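Local coordinates for protein TRAP dicarboxylate transporter-DctP subunit (Marinobacter aquaeolei, PDB 4PFI) that probably binds an organic acid, such as a dicarboxylate, in the periplasm and delivers it to the membrane subunits of a TRAP transporter, at residues Q55-Q60 / I69-F74; G102-T107 / P142-A147; P126-L131 / Q273-A278; N220-I225 / E291-Q296. One frame throughout, in Å; residues are numbered along the deposited sequence.

Interaction 1. Residues Q55-Q60 / I69-F74; sequences QQFREQ and IEVDVF
Arg58 of the helical segment 55-60 lies across Val71 and ends beside Val73, two residues of strand 70-74 that turn their CB atoms to the helix. Its path begins at CB of Arg58, which sits 4.1 Å from CB of Val71. CG stands anti to the backbone N (chi1 178°), and this carries the chain toward the strand: CG of Arg58 comes 3.9 Å from Val71 CB. CD of Arg58 goes on to lie 3.3 Å from the carbonyl oxygen Val71 O. A bend at chi3 (57°) then turns the guanidinium along the strand, where NH1 of Arg58 stops 4.0 Å from CG2 of Val73, the two side chains crossing at about a right angle. Deeper in, the Phe57 ring meets Val71 CG1 at its edge, Phe57 CD2 to CG1 being 4.3 Å, and it also packs edge-to-face with Phe40. Helix and strand run nearly antiparallel, 164° between their directions and 8.0 Å apart at closest approach, as the helix returns into the last strand of the beta-alpha-beta unit 37-41, 49-65, 70-74. The contact is thus one of van der Waals packing: the guanidinium makes no polar bond to the strand, and its charged end rests beside Val73 at the partly exposed margin.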
loop_
_atom_site.group_PDB
_atom_site.type_symbol
_atom_site.label_atom_id
_atom_site.label_comp_id
_atom_site.label_asym_id
_atom_site.label_seq_id
_atom_site.Cartn_x
_atom_site.Cartn_y
_atom_site.Cartn_z
ATOM N N GLN A 55 -8.299 5.313 -13.904
ATOM C CA GLN A 55 -9.378 5.563 -14.850
ATOM C C GLN A 55 -10.113 6.847 -14.504
ATOM O O GLN A 55 -10.456 7.622 -15.374
ATOM C CB GLN A 55 -10.381 4.436 -14.833
ATOM C CG GLN A 55 -10.019 3.278 -15.683
ATOM C CD GLN A 55 -10.920 2.090 -15.384
ATOM O OE1 GLN A 55 -10.445 0.986 -15.110
ATOM N NE2 GLN A 55 -12.231 2.324 -15.386
ATOM N N GLN A 56 -10.379 7.040 -13.222
ATOM C CA GLN A 56 -11.022 8.248 -12.752
ATOM C C GLN A 56 -10.136 9.476 -12.965
ATOM O O GLN A 56 -10.638 10.563 -13.273
ATOM C CB GLN A 56 -11.331 8.121 -11.271
ATOM C CG GLN A 56 -12.375 7.087 -10.958
ATOM C CD GLN A 56 -13.755 7.622 -11.237
ATOM O OE1 GLN A 56 -14.377 7.259 -12.238
ATOM N NE2 GLN A 56 -14.234 8.529 -10.374
ATOM N N PHE A 57 -8.830 9.308 -12.779
ATOM C CA PHE A 57 -7.883 10.401 -12.980
ATOM C C PHE A 57 -7.870 10.805 -14.456
ATOM O O PHE A 57 -7.812 11.989 -14.782
ATOM C CB PHE A 57 -6.479 9.989 -12.546
ATOM C CG PHE A 57 -5.420 11.034 -12.786
ATOM C CD1 PHE A 57 -5.233 12.074 -11.881
ATOM C CD2 PHE A 57 -4.591 10.959 -13.889
ATOM C CE1 PHE A 57 -4.243 13.028 -12.077
ATOM C CE2 PHE A 57 -3.593 11.911 -14.102
ATOM C CZ PHE A 57 -3.419 12.950 -13.200
ATOM N N ARG A 58 -7.954 9.805 -15.334
ATOM C CA ARG A 58 -7.972 10.041 -16.772
ATOM C C ARG A 58 -9.215 10.798 -17.172
ATOM O O ARG A 58 -9.115 11.830 -17.825
ATOM C CB ARG A 58 -7.898 8.720 -17.560
ATOM C CG ARG A 58 -7.962 8.874 -19.089
ATOM C CD ARG A 58 -7.827 7.548 -19.799
ATOM N NE ARG A 58 -8.861 6.638 -19.324
ATOM C CZ ARG A 58 -8.778 5.307 -19.368
ATOM N NH1 ARG A 58 -7.706 4.720 -19.893
ATOM N NH2 ARG A 58 -9.776 4.558 -18.892
ATOM N N GLU A 59 -10.384 10.280 -16.788
ATOM C CA GLU A 59 -11.657 10.877 -17.199
ATOM C C GLU A 59 -11.749 12.325 -16.751
ATOM O O GLU A 59 -12.196 13.183 -17.501
ATOM C CB GLU A 59 -12.842 10.096 -16.640
ATOM C CG GLU A 59 -13.115 8.840 -17.413
ATOM C CD GLU A 59 -14.034 7.871 -16.683
ATOM O OE1 GLU A 59 -14.069 7.894 -15.430
ATOM O OE2 GLU A 59 -14.723 7.070 -17.364
ATOM N N GLN A 60 -11.295 12.579 -15.529
ATOM C CA GLN A 60 -11.362 13.900 -14.918
ATOM C C GLN A 60 -10.413 14.875 -15.597
ATOM O O GLN A 60 -10.805 15.979 -15.961
ATOM C CB GLN A 60 -11.008 13.822 -13.431
ATOM C CG GLN A 60 -11.200 15.136 -12.663
ATOM C CD GLN A 60 -12.652 15.573 -12.610
ATOM O OE1 GLN A 60 -13.545 14.792 -12.939
ATOM N NE2 GLN A 60 -12.902 16.820 -12.187
ATOM N N ILE A 69 -5.141 17.707 -22.848
ATOM C CA ILE A 69 -4.307 16.698 -22.192
ATOM C C ILE A 69 -4.992 15.347 -22.240
ATOM O O ILE A 69 -6.117 15.196 -21.804
ATOM C CB ILE A 69 -3.991 17.070 -20.729
ATOM C CG1 ILE A 69 -3.010 18.243 -20.692
ATOM C CG2 ILE A 69 -3.399 15.871 -19.961
ATOM C CD1 ILE A 69 -3.144 19.108 -19.453
ATOM N N GLU A 70 -4.313 14.369 -22.814
ATOM C CA GLU A 70 -4.833 13.016 -22.838
ATOM C C GLU A 70 -3.986 12.177 -21.886
ATOM O O GLU A 70 -2.801 12.460 -21.700
ATOM C CB GLU A 70 -4.772 12.442 -24.247
ATOM C CG GLU A 70 -5.775 11.328 -24.451
ATOM C CD GLU A 70 -5.403 10.398 -25.587
ATOM O OE1 GLU A 70 -4.428 10.703 -26.315
ATOM O OE2 GLU A 70 -6.083 9.355 -25.744
ATOM N N VAL A 71 -4.580 11.150 -21.286
ATOM C CA VAL A 71 -3.850 10.339 -20.316
ATOM C C VAL A 71 -3.813 8.877 -20.748
ATOM O O VAL A 71 -4.838 8.240 -20.942
ATOM C CB VAL A 71 -4.438 10.463 -18.880
ATOM C CG1 VAL A 71 -3.631 9.634 -17.905
ATOM C CG2 VAL A 71 -4.448 11.906 -18.430
ATOM N N ASP A 72 -2.610 8.352 -20.906
ATOM C CA ASP A 72 -2.449 6.951 -21.237
ATOM C C ASP A 72 -2.111 6.199 -19.973
ATOM O O ASP A 72 -1.125 6.505 -19.300
ATOM C CB ASP A 72 -1.380 6.762 -22.311
ATOM C CG ASP A 72 -1.937 6.940 -23.716
ATOM O OD1 ASP A 72 -2.810 7.818 -23.907
ATOM O OD2 ASP A 72 -1.516 6.194 -24.629
ATOM N N VAL A 73 -2.970 5.244 -19.635
ATOM C CA VAL A 73 -2.798 4.429 -18.441
ATOM C C VAL A 73 -2.131 3.108 -18.798
ATOM O O VAL A 73 -2.579 2.392 -19.700
ATOM C CB VAL A 73 -4.153 4.162 -17.752
ATOM C CG1 VAL A 73 -4.000 3.157 -16.586
ATOM C CG2 VAL A 73 -4.734 5.455 -17.251
ATOM N N PHE A 74 -1.056 2.802 -18.071
ATOM C CA PHE A 74 -0.264 1.598 -18.278
ATOM C C PHE A 74 -0.325 0.664 -17.057
ATOM O O PHE A 74 0.481 0.775 -16.130
ATOM C CB PHE A 74 1.185 1.976 -18.589
ATOM C CG PHE A 74 1.338 2.766 -19.862
ATOM C CD1 PHE A 74 1.337 2.135 -21.092
ATOM C CD2 PHE A 74 1.455 4.143 -19.828
ATOM C CE1 PHE A 74 1.455 2.870 -22.272
ATOM C CE2 PHE A 74 1.580 4.880 -21.008
ATOM C CZ PHE A 74 1.578 4.237 -22.224
#

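Interaction 2. Residues G102-T107 / P142-A147; sequences GHLADT and PAYHNA
Leu104 and Tyr144 meet where one methyl of the leucine, CD1, rests against the phenol end of the tyrosine. CD1 of Leu104 is 3.4 Å from Tyr144 OH and 3.8 Å from CE2 of the same ring, approaching obliquely, and the two side chains cross at about a right angle. Both conformations lead to this point. In Leu104, CG lies beside the backbone N (chi1 -70°) and the chain then extends, which sends CD1 out toward the other segment. In Tyr144 the CB leaves the helix across the line to residues 102-107, but the length of the ring brings the hydroxyl back to them. The ring is buried, with Leu151 and Phe154 of strand 149-164 and Thr111 also touching it.

A second, more exposed touch joins Thr107 to Ala147, CB to CB at 4.0 Å, where the backbones come nearest. The rotation of Thr107 is fixed within its own turn: OG1 of Thr107 stands between the backbone N and the carbonyl carbon (chi1 49°) and donates to Leu104 O at 3.1 Å. The backbone N of Thr107 bonds to that same oxygen, and both donors arrive from one face of the carbonyl plane, OG1 lying 41° out of it.

Van der Waals packing, with the leucine methyl against a phenol oxygen and ring carbons, therefore joins helix 101-104 and the turn after it to the last part of helix 134-145 and the residues that follow. The threonine hydroxyl is spent on its own turn, leaving carbon to face Ala147.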
loop_
_atom_site.group_PDB
_atom_site.type_symbol
_atom_site.label_atom_id
_atom_site.label_comp_id
_atom_site.label_asym_id
_atom_site.label_seq_id
_atom_site.Cartn_x
_atom_site.Cartn_y
_atom_site.Cartn_z
ATOM N N GLY A 102 7.146 -1.103 -0.518
ATOM C CA GLY A 102 8.061 -2.132 -0.987
ATOM C C GLY A 102 9.031 -1.689 -2.081
ATOM O O GLY A 102 10.222 -1.998 -2.033
ATOM N N HIS A 103 8.537 -0.953 -3.067
ATOM C CA HIS A 103 9.355 -0.518 -4.206
ATOM C C HIS A 103 10.225 0.708 -3.906
ATOM O O HIS A 103 11.020 1.132 -4.745
ATOM C CB HIS A 103 8.447 -0.202 -5.405
ATOM C CG HIS A 103 7.874 -1.417 -6.055
ATOM N ND1 HIS A 103 6.529 -1.730 -5.991
ATOM C CD2 HIS A 103 8.458 -2.417 -6.758
ATOM C CE1 HIS A 103 6.313 -2.861 -6.633
ATOM N NE2 HIS A 103 7.470 -3.302 -7.112
ATOM N N LEU A 104 10.054 1.270 -2.714
ATOM C CA LEU A 104 10.698 2.522 -2.327
ATOM C C LEU A 104 11.642 2.366 -1.138
ATOM O O LEU A 104 12.375 3.288 -0.825
ATOM C CB LEU A 104 9.626 3.541 -1.930
ATOM C CG LEU A 104 8.705 4.126 -2.994
ATOM C CD1 LEU A 104 7.660 5.023 -2.305
ATOM C CD2 LEU A 104 9.527 4.906 -3.992
ATOM N N ALA A 105 11.616 1.212 -0.478
ATOM C CA ALA A 105 12.274 1.037 0.823
ATOM C C ALA A 105 13.800 1.260 0.830
ATOM O O ALA A 105 14.360 1.633 1.860
ATOM C CB ALA A 105 11.948 -0.354 1.401
ATOM N N ASP A 106 14.474 1.034 -0.296
ATOM C CA ASP A 106 15.927 1.210 -0.347
ATOM C C ASP A 106 16.311 2.637 -0.696
ATOM O O ASP A 106 17.456 3.044 -0.512
ATOM C CB ASP A 106 16.550 0.246 -1.352
ATOM C CG ASP A 106 16.699 -1.162 -0.795
ATOM O OD1 ASP A 106 17.186 -1.319 0.354
ATOM O OD2 ASP A 106 16.319 -2.120 -1.510
ATOM N N THR A 107 15.351 3.404 -1.194
ATOM C CA THR A 107 15.603 4.795 -1.555
ATOM C C THR A 107 14.886 5.769 -0.597
ATOM O O THR A 107 15.461 6.789 -0.200
ATOM C CB THR A 107 15.172 5.066 -3.021
ATOM O OG1 THR A 107 13.841 4.565 -3.229
ATOM C CG2 THR A 107 16.094 4.369 -3.986
ATOM N N PRO A 142 10.680 15.854 0.891
ATOM C CA PRO A 142 12.146 15.882 0.806
ATOM C C PRO A 142 12.744 14.484 0.622
ATOM O O PRO A 142 13.675 14.330 -0.168
ATOM C CB PRO A 142 12.564 16.477 2.156
ATOM C CG PRO A 142 11.368 17.217 2.638
ATOM C CD PRO A 142 10.200 16.419 2.163
ATOM N N ALA A 143 12.211 13.481 1.324
ATOM C CA ALA A 143 12.732 12.120 1.214
ATOM C C ALA A 143 12.567 11.612 -0.217
ATOM O O ALA A 143 13.433 10.913 -0.749
ATOM C CB ALA A 143 12.038 11.199 2.198
ATOM N N TYR A 144 11.457 11.990 -0.842
ATOM C CA TYR A 144 11.178 11.602 -2.219
ATOM C C TYR A 144 12.069 12.336 -3.214
ATOM O O TYR A 144 12.541 11.742 -4.192
ATOM C CB TYR A 144 9.716 11.882 -2.561
ATOM C CG TYR A 144 8.772 10.768 -2.167
ATOM C CD1 TYR A 144 8.272 10.692 -0.881
ATOM C CD2 TYR A 144 8.379 9.801 -3.080
ATOM C CE1 TYR A 144 7.425 9.705 -0.514
ATOM C CE2 TYR A 144 7.517 8.799 -2.719
ATOM C CZ TYR A 144 7.046 8.762 -1.429
ATOM O OH TYR A 144 6.182 7.800 -1.007
ATOM N N HIS A 145 12.265 13.636 -2.970
ATOM C CA HIS A 145 13.121 14.475 -3.806
ATOM C C HIS A 145 14.507 13.883 -3.782
ATOM O O HIS A 145 15.149 13.750 -4.814
ATOM C CB HIS A 145 13.161 15.917 -3.298
ATOM C CG HIS A 145 11.960 16.734 -3.674
ATOM N ND1 HIS A 145 11.504 16.841 -4.972
ATOM C CD2 HIS A 145 11.140 17.513 -2.925
ATOM C CE1 HIS A 145 10.448 17.635 -5.003
ATOM N NE2 HIS A 145 10.204 18.054 -3.775
ATOM N N ASN A 146 14.943 13.487 -2.593
ATOM C CA ASN A 146 16.234 12.832 -2.410
ATOM C C ASN A 146 16.405 11.600 -3.308
ATOM O O ASN A 146 17.525 11.182 -3.579
ATOM C CB ASN A 146 16.408 12.446 -0.938
ATOM C CG ASN A 146 17.813 11.994 -0.610
ATOM O OD1 ASN A 146 18.095 10.792 -0.579
ATOM N ND2 ASN A 146 18.705 12.951 -0.342
ATOM N N ALA A 147 15.295 11.021 -3.763
ATOM C CA ALA A 147 15.323 9.884 -4.695
ATOM C C ALA A 147 14.982 10.336 -6.118
ATOM O O ALA A 147 14.805 9.507 -7.015
ATOM C CB ALA A 147 14.350 8.776 -4.235
#

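Interaction 3. Residues P126-L131 / Q273-A278; sequences PARRLL and QLSEEA
Arg128 is the residue through which segment 126-131 touches segment 273-278, by way of Ser275 and Glu276. In sequence order, Pro126 opens the segment and packs on Pro121. Ala127 follows, its methyl against Trp279, one residue beyond the other segment. Arg128 then points its CB at helix 263-296. With CG anti to the backbone N (chi1 -166°), the aliphatic stem runs out between the helices, and CG of Arg128 comes 4.2 Å from OG of Ser275. A bend at chi3 (64°) turns the guanidinium aside, so that NH2 of Arg128 lies 4.1 Å from OE2 of Glu276. That oxygen is well out of the guanidinium plane, and the two flat groups are inclined by 50°; the attraction is one of charge, beyond salt-bridge range.

The firmer partners of Arg128 belong to its own neighbourhood: NH1 forms a salt bridge with Glu125 and NH2 with Glu132. Glu132 OE2 also hydrogen-bonds to Ser275 OG, and in this way the short helix 124-132 is tied by a polar bridge to helix 263-296. That second helix is the long one of the DctP-type, family 7 solute-binding fold, and residues 273-278 are a stretch where it packs on several elements: Leu274 reaches helix 49-65 and Ala278 reaches strand 149-164.

Past Arg129, which is exposed, Leu130 packs on Pro121. Leu131 ends the segment with its CB directed at residues 273-278, and its buried side chain rests on Trp279, Phe114 and Phe154.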
loop_
_atom_site.group_PDB
_atom_site.type_symbol
_atom_site.label_atom_id
_atom_site.label_comp_id
_atom_site.label_asym_id
_atom_site.label_seq_id
_atom_site.Cartn_x
_atom_site.Cartn_y
_atom_site.Cartn_z
ATOM N N PRO A 126 -10.316 10.142 10.547
ATOM C CA PRO A 126 -9.003 10.596 11.021
ATOM C C PRO A 126 -7.886 10.143 10.055
ATOM O O PRO A 126 -7.027 10.937 9.709
ATOM C CB PRO A 126 -8.854 9.910 12.385
ATOM C CG PRO A 126 -10.207 9.425 12.761
ATOM C CD PRO A 126 -11.005 9.272 11.507
ATOM N N ALA A 127 -7.923 8.886 9.613
ATOM C CA ALA A 127 -6.879 8.334 8.740
ATOM C C ALA A 127 -6.825 9.094 7.413
ATOM O O ALA A 127 -5.747 9.436 6.913
ATOM C CB ALA A 127 -7.130 6.868 8.493
ATOM N N ARG A 128 -7.996 9.367 6.852
ATOM C CA ARG A 128 -8.088 10.172 5.648
ATOM C C ARG A 128 -7.504 11.573 5.900
ATOM O O ARG A 128 -6.680 12.052 5.122
ATOM C CB ARG A 128 -9.550 10.291 5.200
ATOM C CG ARG A 128 -9.710 10.814 3.786
ATOM C CD ARG A 128 -11.166 10.798 3.353
ATOM N NE ARG A 128 -11.986 11.696 4.155
ATOM C CZ ARG A 128 -12.106 13.002 3.930
ATOM N NH1 ARG A 128 -12.883 13.743 4.718
ATOM N NH2 ARG A 128 -11.457 13.567 2.926
ATOM N N ARG A 129 -7.921 12.213 6.992
ATOM C CA ARG A 129 -7.446 13.562 7.325
ATOM C C ARG A 129 -5.927 13.614 7.333
ATOM O O ARG A 129 -5.327 14.553 6.814
ATOM C CB ARG A 129 -7.954 14.011 8.703
ATOM C CG ARG A 129 -9.345 14.628 8.703
ATOM C CD ARG A 129 -9.684 15.334 10.044
ATOM N NE ARG A 129 -10.198 14.406 11.065
ATOM C CZ ARG A 129 -9.630 14.152 12.250
ATOM N NH1 ARG A 129 -8.505 14.762 12.617
ATOM N NH2 ARG A 129 -10.202 13.278 13.086
ATOM N N LEU A 130 -5.315 12.614 7.954
ATOM C CA LEU A 130 -3.862 12.558 8.089
ATOM C C LEU A 130 -3.166 12.498 6.732
ATOM O O LEU A 130 -2.301 13.324 6.433
ATOM C CB LEU A 130 -3.466 11.340 8.917
ATOM C CG LEU A 130 -1.979 11.225 9.230
ATOM C CD1 LEU A 130 -1.526 12.368 10.196
ATOM C CD2 LEU A 130 -1.680 9.813 9.773
ATOM N N LEU A 131 -3.556 11.528 5.906
ATOM C CA LEU A 131 -2.931 11.332 4.594
ATOM C C LEU A 131 -3.091 12.559 3.694
ATOM O O LEU A 131 -2.295 12.762 2.781
ATOM C CB LEU A 131 -3.516 10.104 3.884
ATOM C CG LEU A 131 -3.225 8.713 4.472
ATOM C CD1 LEU A 131 -4.022 7.664 3.719
ATOM C CD2 LEU A 131 -1.744 8.328 4.460
ATOM N N GLN A 273 -9.064 15.526 -5.037
ATOM C CA GLN A 273 -10.444 15.062 -5.096
ATOM C C GLN A 273 -10.505 13.555 -4.958
ATOM O O GLN A 273 -11.351 13.010 -4.256
ATOM C CB GLN A 273 -11.071 15.419 -6.443
ATOM C CG GLN A 273 -11.718 16.803 -6.516
ATOM C CD GLN A 273 -12.682 16.931 -7.688
ATOM O OE1 GLN A 273 -13.177 15.924 -8.209
ATOM N NE2 GLN A 273 -12.952 18.163 -8.109
ATOM N N LEU A 274 -9.603 12.881 -5.657
ATOM C CA LEU A 274 -9.664 11.444 -5.783
ATOM C C LEU A 274 -9.270 10.765 -4.484
ATOM O O LEU A 274 -9.419 9.556 -4.346
ATOM C CB LEU A 274 -8.763 10.984 -6.925
ATOM C CG LEU A 274 -9.261 11.393 -8.319
ATOM C CD1 LEU A 274 -8.383 10.766 -9.395
ATOM C CD2 LEU A 274 -10.725 11.009 -8.502
ATOM N N SER A 275 -8.765 11.540 -3.529
ATOM C CA SER A 275 -8.403 10.991 -2.231
ATOM C C SER A 275 -9.627 10.342 -1.577
ATOM O O SER A 275 -9.573 9.192 -1.129
ATOM C CB SER A 275 -7.867 12.091 -1.319
ATOM O OG SER A 275 -8.105 11.770 0.042
ATOM N N GLU A 276 -10.728 11.090 -1.560
ATOM C CA GLU A 276 -11.956 10.704 -0.877
ATOM C C GLU A 276 -12.652 9.565 -1.604
ATOM O O GLU A 276 -13.147 8.610 -0.984
ATOM C CB GLU A 276 -12.884 11.919 -0.803
ATOM C CG GLU A 276 -14.197 11.705 -0.071
ATOM C CD GLU A 276 -14.985 13.009 0.109
ATOM O OE1 GLU A 276 -16.232 12.927 0.202
ATOM O OE2 GLU A 276 -14.370 14.109 0.155
ATOM N N GLU A 277 -12.709 9.676 -2.924
ATOM C CA GLU A 277 -13.301 8.632 -3.751
ATOM C C GLU A 277 -12.476 7.345 -3.636
ATOM O O GLU A 277 -13.006 6.249 -3.723
ATOM C CB GLU A 277 -13.363 9.107 -5.206
ATOM C CG GLU A 277 -13.735 8.031 -6.218
ATOM C CD GLU A 277 -15.238 7.843 -6.387
ATOM O OE1 GLU A 277 -16.022 8.642 -5.817
ATOM O OE2 GLU A 277 -15.636 6.891 -7.105
ATOM N N ALA A 278 -11.170 7.484 -3.441
ATOM C CA ALA A 278 -10.305 6.322 -3.311
ATOM C C ALA A 278 -10.689 5.501 -2.075
ATOM O O ALA A 278 -10.647 4.291 -2.113
ATOM C CB ALA A 278 -8.849 6.745 -3.233
#

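Interaction 4. Residues N220-I225 / E291-Q296; sequences NPVFAI and ETILEQ
Ile225 and Ile293 mark where the backbones come closest, their CA atoms 8.5 Å apart, so side chains must span the gap. Segment 220-225 leaves strand 217-220 at Asn220, and Pro221, at the N-cap position, starts the helix of residues 222-228; Pro221 O accepts the N-H of Ile225, N to O being 3.1 Å. Segment 291-296 is helical and belongs to the far end of the long helix 263-296.

The junction is a strand-to-helix turn packed against the long helix of the family 7 solute-binding fold. It is held also by a polar link: the backbone N of Phe223, in the first turn, bonds to Asn286 OD1.

Ile293 does the reaching. CG1 lies beside the backbone N (chi1 -82°) and the chain then extends (chi2 163°), which delivers CD1 to the helix opposite. There Ile293 CD1 touches Val222 CG1 at 3.8 Å and Ile225 CG2 at 4.0 Å; both of these branches are anti to their own backbone N. Ile293 CD1 also lies 3.9 Å from the carbonyl oxygen Val222 O. All three residues are buried; Val222 packs in addition on Thr161 and Ile225 on Thr163, both of strand 149-164.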
loop_
_atom_site.group_PDB
_atom_site.type_symbol
_atom_site.label_atom_id
_atom_site.label_comp_id
_atom_site.label_asym_id
_atom_site.label_seq_id
_atom_site.Cartn_x
_atom_site.Cartn_y
_atom_site.Cartn_z
ATOM N N ASN A 220 -1.848 -9.328 2.618
ATOM C CA ASN A 220 -2.172 -8.537 1.430
ATOM C C ASN A 220 -3.609 -8.076 1.569
ATOM O O ASN A 220 -4.377 -8.673 2.322
ATOM C CB ASN A 220 -2.075 -9.399 0.156
ATOM C CG ASN A 220 -0.763 -9.246 -0.548
ATOM O OD1 ASN A 220 -0.435 -8.158 -0.992
ATOM N ND2 ASN A 220 0.013 -10.320 -0.625
ATOM N N PRO A 221 -3.987 -7.037 0.818
ATOM C CA PRO A 221 -5.402 -6.671 0.786
ATOM C C PRO A 221 -6.227 -7.755 0.073
ATOM O O PRO A 221 -5.707 -8.520 -0.752
ATOM C CB PRO A 221 -5.423 -5.331 0.032
ATOM C CG PRO A 221 -4.141 -5.278 -0.728
ATOM C CD PRO A 221 -3.146 -6.112 0.030
ATOM N N VAL A 222 -7.498 -7.846 0.441
ATOM C CA VAL A 222 -8.378 -8.887 -0.044
ATOM C C VAL A 222 -8.419 -8.999 -1.580
ATOM O O VAL A 222 -8.424 -10.116 -2.099
ATOM C CB VAL A 222 -9.801 -8.675 0.512
ATOM C CG1 VAL A 222 -10.805 -9.526 -0.226
ATOM C CG2 VAL A 222 -9.819 -9.022 1.982
ATOM N N PHE A 223 -8.440 -7.879 -2.313
ATOM C CA PHE A 223 -8.476 -7.984 -3.775
ATOM C C PHE A 223 -7.244 -8.654 -4.333
ATOM O O PHE A 223 -7.331 -9.332 -5.332
ATOM C CB PHE A 223 -8.697 -6.639 -4.506
ATOM C CG PHE A 223 -7.548 -5.708 -4.438
ATOM C CD1 PHE A 223 -6.557 -5.704 -5.419
ATOM C CD2 PHE A 223 -7.454 -4.790 -3.373
ATOM C CE1 PHE A 223 -5.467 -4.764 -5.322
ATOM C CE2 PHE A 223 -6.398 -3.894 -3.274
ATOM C CZ PHE A 223 -5.402 -3.874 -4.247
ATOM N N ALA A 224 -6.090 -8.433 -3.718
ATOM C CA ALA A 224 -4.868 -9.046 -4.215
ATOM C C ALA A 224 -4.877 -10.572 -3.901
ATOM O O ALA A 224 -4.443 -11.394 -4.718
ATOM C CB ALA A 224 -3.659 -8.376 -3.614
ATOM N N ILE A 225 -5.404 -10.938 -2.728
ATOM C CA ILE A 225 -5.554 -12.338 -2.347
ATOM C C ILE A 225 -6.468 -13.095 -3.338
ATOM O O ILE A 225 -6.136 -14.196 -3.790
ATOM C CB ILE A 225 -6.122 -12.438 -0.923
ATOM C CG1 ILE A 225 -5.058 -11.953 0.076
ATOM C CG2 ILE A 225 -6.558 -13.862 -0.603
ATOM C CD1 ILE A 225 -5.601 -11.689 1.478
ATOM N N GLU A 291 -16.590 -11.380 -1.077
ATOM C CA GLU A 291 -17.717 -12.266 -1.425
ATOM C C GLU A 291 -17.273 -13.320 -2.457
ATOM O O GLU A 291 -17.637 -14.490 -2.361
ATOM C CB GLU A 291 -18.908 -11.463 -1.967
ATOM N N THR A 292 -16.483 -12.908 -3.442
ATOM C CA THR A 292 -15.954 -13.847 -4.430
ATOM C C THR A 292 -15.121 -14.950 -3.760
ATOM O O THR A 292 -15.286 -16.125 -4.057
ATOM C CB THR A 292 -15.121 -13.104 -5.482
ATOM O OG1 THR A 292 -15.977 -12.174 -6.162
ATOM C CG2 THR A 292 -14.485 -14.072 -6.473
ATOM N N ILE A 293 -14.233 -14.564 -2.854
ATOM C CA ILE A 293 -13.458 -15.522 -2.077
ATOM C C ILE A 293 -14.351 -16.549 -1.350
ATOM O O ILE A 293 -14.065 -17.728 -1.373
ATOM C CB ILE A 293 -12.555 -14.792 -1.047
ATOM C CG1 ILE A 293 -11.286 -14.294 -1.715
ATOM C CG2 ILE A 293 -12.145 -15.704 0.074
ATOM C CD1 ILE A 293 -10.518 -13.219 -0.915
ATOM N N LEU A 294 -15.419 -16.094 -0.693
ATOM C CA LEU A 294 -16.251 -16.987 0.087
ATOM C C LEU A 294 -16.985 -17.996 -0.787
ATOM O O LEU A 294 -17.230 -19.111 -0.343
ATOM C CB LEU A 294 -17.218 -16.203 0.967
ATOM C CG LEU A 294 -16.475 -15.492 2.112
ATOM C CD1 LEU A 294 -17.429 -14.645 2.891
ATOM C CD2 LEU A 294 -15.767 -16.482 3.041
ATOM N N GLU A 295 -17.312 -17.622 -2.025
ATOM C CA GLU A 295 -17.889 -18.562 -2.999
ATOM C C GLU A 295 -16.984 -19.781 -3.269
ATOM O O GLU A 295 -17.459 -20.837 -3.664
ATOM C CB GLU A 295 -18.174 -17.852 -4.329
ATOM C CG GLU A 295 -19.258 -16.769 -4.219
ATOM C CD GLU A 295 -19.228 -15.726 -5.363
ATOM O OE1 GLU A 295 -18.561 -15.971 -6.407
ATOM O OE2 GLU A 295 -19.860 -14.645 -5.214
ATOM N N GLN A 296 -15.673 -19.632 -3.093
ATOM C CA GLN A 296 -14.768 -20.740 -3.343
ATOM C C GLN A 296 -15.029 -21.858 -2.309
ATOM O O GLN A 296 -14.917 -23.046 -2.620
ATOM C CB GLN A 296 -13.311 -20.261 -3.261
ATOM C CG GLN A 296 -12.258 -21.354 -3.109
ATOM C CD GLN A 296 -11.953 -22.107 -4.406
ATOM O OE1 GLN A 296 -12.297 -21.648 -5.490
ATOM N NE2 GLN A 296 -11.292 -23.268 -4.293
#

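In the fold
Interaction 1 closes along the chain before the others open; the segments of interaction 3 alternate with those of interactions 2 and 4. Helix 263-296 is the shared element: interaction 3 uses its middle and interaction 4 its far end, with centres 24 Å apart. Interactions 1 and 3 touch directly, Phe57 CA lying 3.6 Å from Leu274 CD1, so helix 49-65 rests on that same middle portion. Interactions 2 and 4 lie on opposite sides of the chain's centre, 31 Å between centres. The long helix thus connects widely separated regions of a solute-free, open solute-binding protein, and its far end approaches the sodium site of Gln234, Asn235 and Gly298.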